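Local coordinates for protein (S)-ureidoglycine--glyoxylate transaminase (Bacillus subtilis, PDB 3ISL) that transfers the amino group of (S)-ureidoglycine to glyoxylate in purine catabolism, giving oxalurate (N-carbamoyl-2-oxoglycine) and glycine, as a homodimer that uses pyridoxal 5'-phosphate, at residues Glu51-Leu56 with Glu278-Val283; Ala191-Thr196 with Gly205-Thr210. All coordinates share one frame; numbering follows the deposited sequence.

Interaction 1. Residues Glu51-Leu56 with Glu278-Val283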
# COMPACT_ATOMS: atom_id res chain seq x y z
N GLU A 51 16.39 -5.54 10.47
CA GLU A 51 17.51 -5.07 11.30
C GLU A 51 17.65 -3.55 11.28
O GLU A 51 18.02 -2.94 12.24
CB GLU A 51 18.86 -5.68 10.85
CG GLU A 51 19.05 -7.21 11.19
CD GLU A 51 19.32 -7.54 12.73
OE1 GLU A 51 19.00 -6.73 13.70
OE2 GLU A 51 19.89 -8.66 12.95
N MET A 52 17.50 -2.95 10.12
CA MET A 52 17.72 -1.51 9.99
C MET A 52 16.59 -0.77 10.69
O MET A 52 16.80 0.31 11.28
CB MET A 52 17.82 -1.10 8.49
CG MET A 52 19.23 -1.39 7.92
SD MET A 52 19.50 -0.65 6.25
CE MET A 52 18.16 -1.31 5.29
N LEU A 53 15.38 -1.32 10.61
CA LEU A 53 14.23 -0.71 11.31
C LEU A 53 14.43 -0.79 12.84
O LEU A 53 14.08 0.13 13.54
CB LEU A 53 12.87 -1.33 10.94
CG LEU A 53 12.49 -1.08 9.46
CD1 LEU A 53 11.13 -1.75 9.20
CD2 LEU A 53 12.43 0.42 9.14
N ARG A 54 15.05 -1.86 13.33
CA ARG A 54 15.41 -1.91 14.78
C ARG A 54 16.25 -0.70 15.16
O ARG A 54 15.95 -0.03 16.16
CB ARG A 54 16.10 -3.23 15.14
CG ARG A 54 15.23 -4.48 14.84
CD ARG A 54 15.87 -5.81 15.35
NE ARG A 54 14.90 -6.84 15.06
CZ ARG A 54 14.98 -7.67 14.03
NH1 ARG A 54 16.03 -7.66 13.24
NH2 ARG A 54 14.01 -8.53 13.79
N GLU A 55 17.25 -0.35 14.33
CA GLU A 55 18.13 0.78 14.61
C GLU A 55 17.43 2.11 14.49
O GLU A 55 17.64 2.98 15.34
CB GLU A 55 19.37 0.84 13.68
CG GLU A 55 20.37 -0.20 13.93
CD GLU A 55 21.60 0.01 13.06
OE1 GLU A 55 21.90 -0.95 12.34
OE2 GLU A 55 22.23 1.13 13.06
N LEU A 56 16.58 2.24 13.47
CA LEU A 56 15.89 3.46 13.16
C LEU A 56 15.03 3.78 14.35
O LEU A 56 14.99 4.90 14.73
CB LEU A 56 14.95 3.25 11.98
CG LEU A 56 14.41 4.42 11.14
CD1 LEU A 56 12.96 4.24 10.66
CD2 LEU A 56 14.71 5.77 11.57
N GLU A 278 16.50 1.13 0.79
CA GLU A 278 17.48 2.17 0.48
C GLU A 278 17.30 3.43 1.32
O GLU A 278 18.28 4.01 1.72
CB GLU A 278 17.55 2.52 -1.01
CG GLU A 278 17.94 1.37 -1.88
CD GLU A 278 19.40 0.87 -1.66
OE1 GLU A 278 20.26 1.02 -2.55
OE2 GLU A 278 19.65 0.29 -0.59
N GLY A 279 16.05 3.85 1.56
CA GLY A 279 15.79 5.05 2.37
C GLY A 279 16.28 4.94 3.82
O GLY A 279 16.95 5.84 4.32
N VAL A 280 16.01 3.80 4.46
CA VAL A 280 16.55 3.58 5.79
C VAL A 280 18.08 3.40 5.73
O VAL A 280 18.82 3.87 6.60
CB VAL A 280 15.91 2.36 6.47
CG1 VAL A 280 16.27 2.38 7.90
CG2 VAL A 280 14.39 2.54 6.35
N ARG A 281 18.58 2.77 4.70
CA ARG A 281 20.07 2.68 4.70
C ARG A 281 20.69 4.10 4.70
O ARG A 281 21.71 4.30 5.31
CB ARG A 281 20.58 1.87 3.50
CG ARG A 281 22.06 2.01 3.20
CD ARG A 281 22.46 1.18 2.03
NE ARG A 281 21.97 1.66 0.73
CZ ARG A 281 22.56 2.58 -0.02
NH1 ARG A 281 23.65 3.25 0.38
NH2 ARG A 281 22.02 2.87 -1.19
N LEU A 282 20.09 5.05 3.97
CA LEU A 282 20.61 6.41 3.89
C LEU A 282 20.51 7.13 5.19
O LEU A 282 21.44 7.91 5.55
CB LEU A 282 19.98 7.27 2.79
CG LEU A 282 20.17 6.74 1.38
CD1 LEU A 282 19.66 7.75 0.33
CD2 LEU A 282 21.58 6.31 1.04
N VAL A 283 19.42 6.90 5.92
CA VAL A 283 19.39 7.51 7.25
C VAL A 283 20.49 7.02 8.16
O VAL A 283 21.13 7.79 8.85
CB VAL A 283 17.97 7.65 7.92
CG1 VAL A 283 16.83 7.37 7.03
CG2 VAL A 283 17.89 7.36 9.50
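M52, L53 and L56, near the end of helix 40-56, pack on V280, R281 and V283 of helix 270-286 in a helix-to-helix contact of the class-V aminotransferase fold. The short axes run in broadly the same direction, with 45° between them and 9.9 Å at closest approach. V280 is the central side chain. V280 CG1 lies 3.9 Å from M52 CB. V280 CG2 reaches L53 CD2 at 4.0 Å, and these two side chains cross at about a right angle. In L56, chi1 of -161° places CG anti to the backbone N, 4.3 Å from V280 CG1. L56 CD2 meets V283 CG2 at 4.1 Å, again with the two side chains nearly perpendicular. M52 covers the other end of the contact. M52 SD rests 3.7 Å from R281 CA, and the bend at chi3 (-56°) brings M52 CE to 4.1 Å from R281 N. The thioether thus lies against the backbone and CB of R281, while the guanidinium leads away. R281 instead grips E278 side-on within its own helix. R281 NE bonds to E278 OE2 at 3.0 Å, and R281 NH2 bonds to E278 OE1. Both oxygens are met from above the carboxylate plane. NH1 of R281 forms a salt bridge with E285. OE1 of E278 also accepts from the backbone N of L7 of the second subunit, so this charged cluster borders the dimer interface. Beyond the two helices, L53 touches A64 and P66 of strand 63-68, and L56 and V283 both touch L200. Across the contact itself every touch is van der Waals, and the six touching residues are all buried. The helices are therefore held by shape and exclusion of water, and R281 and E278 pair their charges outside the interface.

Interaction 2. Residues Ala191-Thr196 with Gly205-Thr210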
# COMPACT_ATOMS: atom_id res chain seq x y z
N ALA A 191 4.41 -0.06 21.12
CA ALA A 191 4.33 -0.13 19.70
C ALA A 191 4.47 1.24 19.12
O ALA A 191 3.94 2.25 19.70
CB ALA A 191 2.96 -0.81 19.23
N ALA A 192 5.22 1.33 17.99
CA ALA A 192 5.42 2.62 17.30
C ALA A 192 5.17 2.38 15.83
O ALA A 192 5.54 1.36 15.31
CB ALA A 192 6.85 3.16 17.48
N ILE A 193 4.56 3.35 15.15
CA ILE A 193 4.34 3.19 13.75
C ILE A 193 4.94 4.40 13.11
O ILE A 193 4.69 5.55 13.51
CB ILE A 193 2.81 3.18 13.41
CG1 ILE A 193 2.04 2.10 14.20
CG2 ILE A 193 2.62 3.17 11.88
CD1 ILE A 193 1.22 2.63 15.50
N GLY A 194 5.70 4.15 12.06
CA GLY A 194 6.25 5.25 11.25
C GLY A 194 5.55 5.40 9.93
O GLY A 194 4.63 4.63 9.60
N GLY A 195 5.95 6.41 9.16
CA GLY A 195 5.58 6.50 7.75
C GLY A 195 6.80 6.79 6.91
O GLY A 195 7.89 7.08 7.44
N THR A 196 6.68 6.68 5.61
CA THR A 196 7.86 6.77 4.75
C THR A 196 8.07 8.14 4.09
O THR A 196 9.22 8.51 3.81
CB THR A 196 7.75 5.73 3.60
OG1 THR A 196 6.39 5.68 3.15
CG2 THR A 196 8.09 4.35 4.12
N GLY A 205 3.14 5.21 0.98
CA GLY A 205 2.61 3.89 0.68
C GLY A 205 3.27 2.70 1.37
O GLY A 205 3.06 1.54 0.99
N MET A 206 4.03 2.97 2.45
CA MET A 206 4.35 1.87 3.37
C MET A 206 4.47 2.43 4.75
O MET A 206 4.69 3.66 4.88
CB MET A 206 5.60 1.08 2.96
CG MET A 206 5.36 -0.36 2.40
SD MET A 206 7.05 -0.87 2.21
CE MET A 206 7.05 -2.64 1.92
N ALA A 207 4.27 1.56 5.76
CA ALA A 207 4.23 1.98 7.13
C ALA A 207 5.09 1.03 7.99
O ALA A 207 4.67 -0.06 8.33
CB ALA A 207 2.79 2.00 7.62
N PRO A 208 6.32 1.42 8.31
CA PRO A 208 7.20 0.65 9.22
C PRO A 208 6.63 0.65 10.64
O PRO A 208 6.26 1.71 11.16
CB PRO A 208 8.53 1.45 9.24
CG PRO A 208 8.44 2.44 8.15
CD PRO A 208 6.95 2.64 7.80
N ILE A 209 6.60 -0.52 11.24
CA ILE A 209 6.06 -0.66 12.60
C ILE A 209 7.05 -1.39 13.42
O ILE A 209 7.85 -2.14 12.89
CB ILE A 209 4.69 -1.39 12.67
CG1 ILE A 209 4.80 -2.83 12.21
CG2 ILE A 209 3.63 -0.68 11.84
CD1 ILE A 209 3.45 -3.66 12.36
N THR A 210 6.99 -1.17 14.73
CA THR A 210 7.71 -1.98 15.64
C THR A 210 6.88 -2.18 16.91
O THR A 210 6.11 -1.28 17.34
CB THR A 210 9.14 -1.37 15.98
OG1 THR A 210 9.94 -2.33 16.68
CG2 THR A 210 9.06 -0.11 16.77
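A192 and T210 form the firm end of an antiparallel strand pair, 191-193 against 206-210, whose axes are 4.8 Å apart. Here the backbone bonds run both ways: A192 N to T210 O at 2.8 Å, and T210 N to A192 O at 3.0 Å. On the same face A192 CB touches T210 CG2. On the other face I193 and I209 form the next, non-hydrogen-bonded pair. Their side chains run alongside each other in the same direction, with I193 CG1 4.0 Å from I209 CG2. G194 N then bonds to P208 O at 2.7 Å, nearly straight at 171°. P208 has no N-H to return that bond. P208 CD sits 3.5 Å from G194 O instead. Past G194 the bonds between the two segments are fewer, towards G205, which is partly exposed. G195 and A207 share no hydrogen bond, though they stay close. Only at T196 and M206 do the segments draw apart, with their CA atoms 6.2 Å from each other. T196 fills this spacing. With chi1 at 39°, OG1 lies between the backbone N and carbonyl carbon; it is hydrogen-bonded to P203 O and also lies near M206 O. T196 CG2 comes 3.6 Å from M206 O. An alanine here would probably leave P203 O without its hydroxyl partner and open a gap beside CD of P208. The loop joining the segments carries K198, the lysine that takes the cofactor, not linked to it in this structure. Within the sheet, strand 168-172 flanks 191-193 in parallel, and strand 63-68 flanks 206-211 antiparallel; T210 OG1 bonds to W63 O there. Helix 71-82 packs on A191 and I193, while helix 270-286 covers M206 and T196.

Overall arrangement
The centres of the two interactions are 12 Å apart. They touch where L53 CD2 packs on P208 CB at 4.0 Å. The strand pair of interaction 2 comes in sequence between the two halves of interaction 1: 51-56 first, then 191-196 and 205-210, then 278-283. Interaction 2 lies in the seven-stranded mixed sheet, and interaction 1 joins two helices beside it. Helix 270-286 serves both, since its earlier residues cover T196 and M206. K198 lies in the loop between 191-196 and 205-210 along the chain, and its side chain is about 11 Å from that of L56. The helix pair thus backs the strand pair whose connecting loop carries the cofactor lysine.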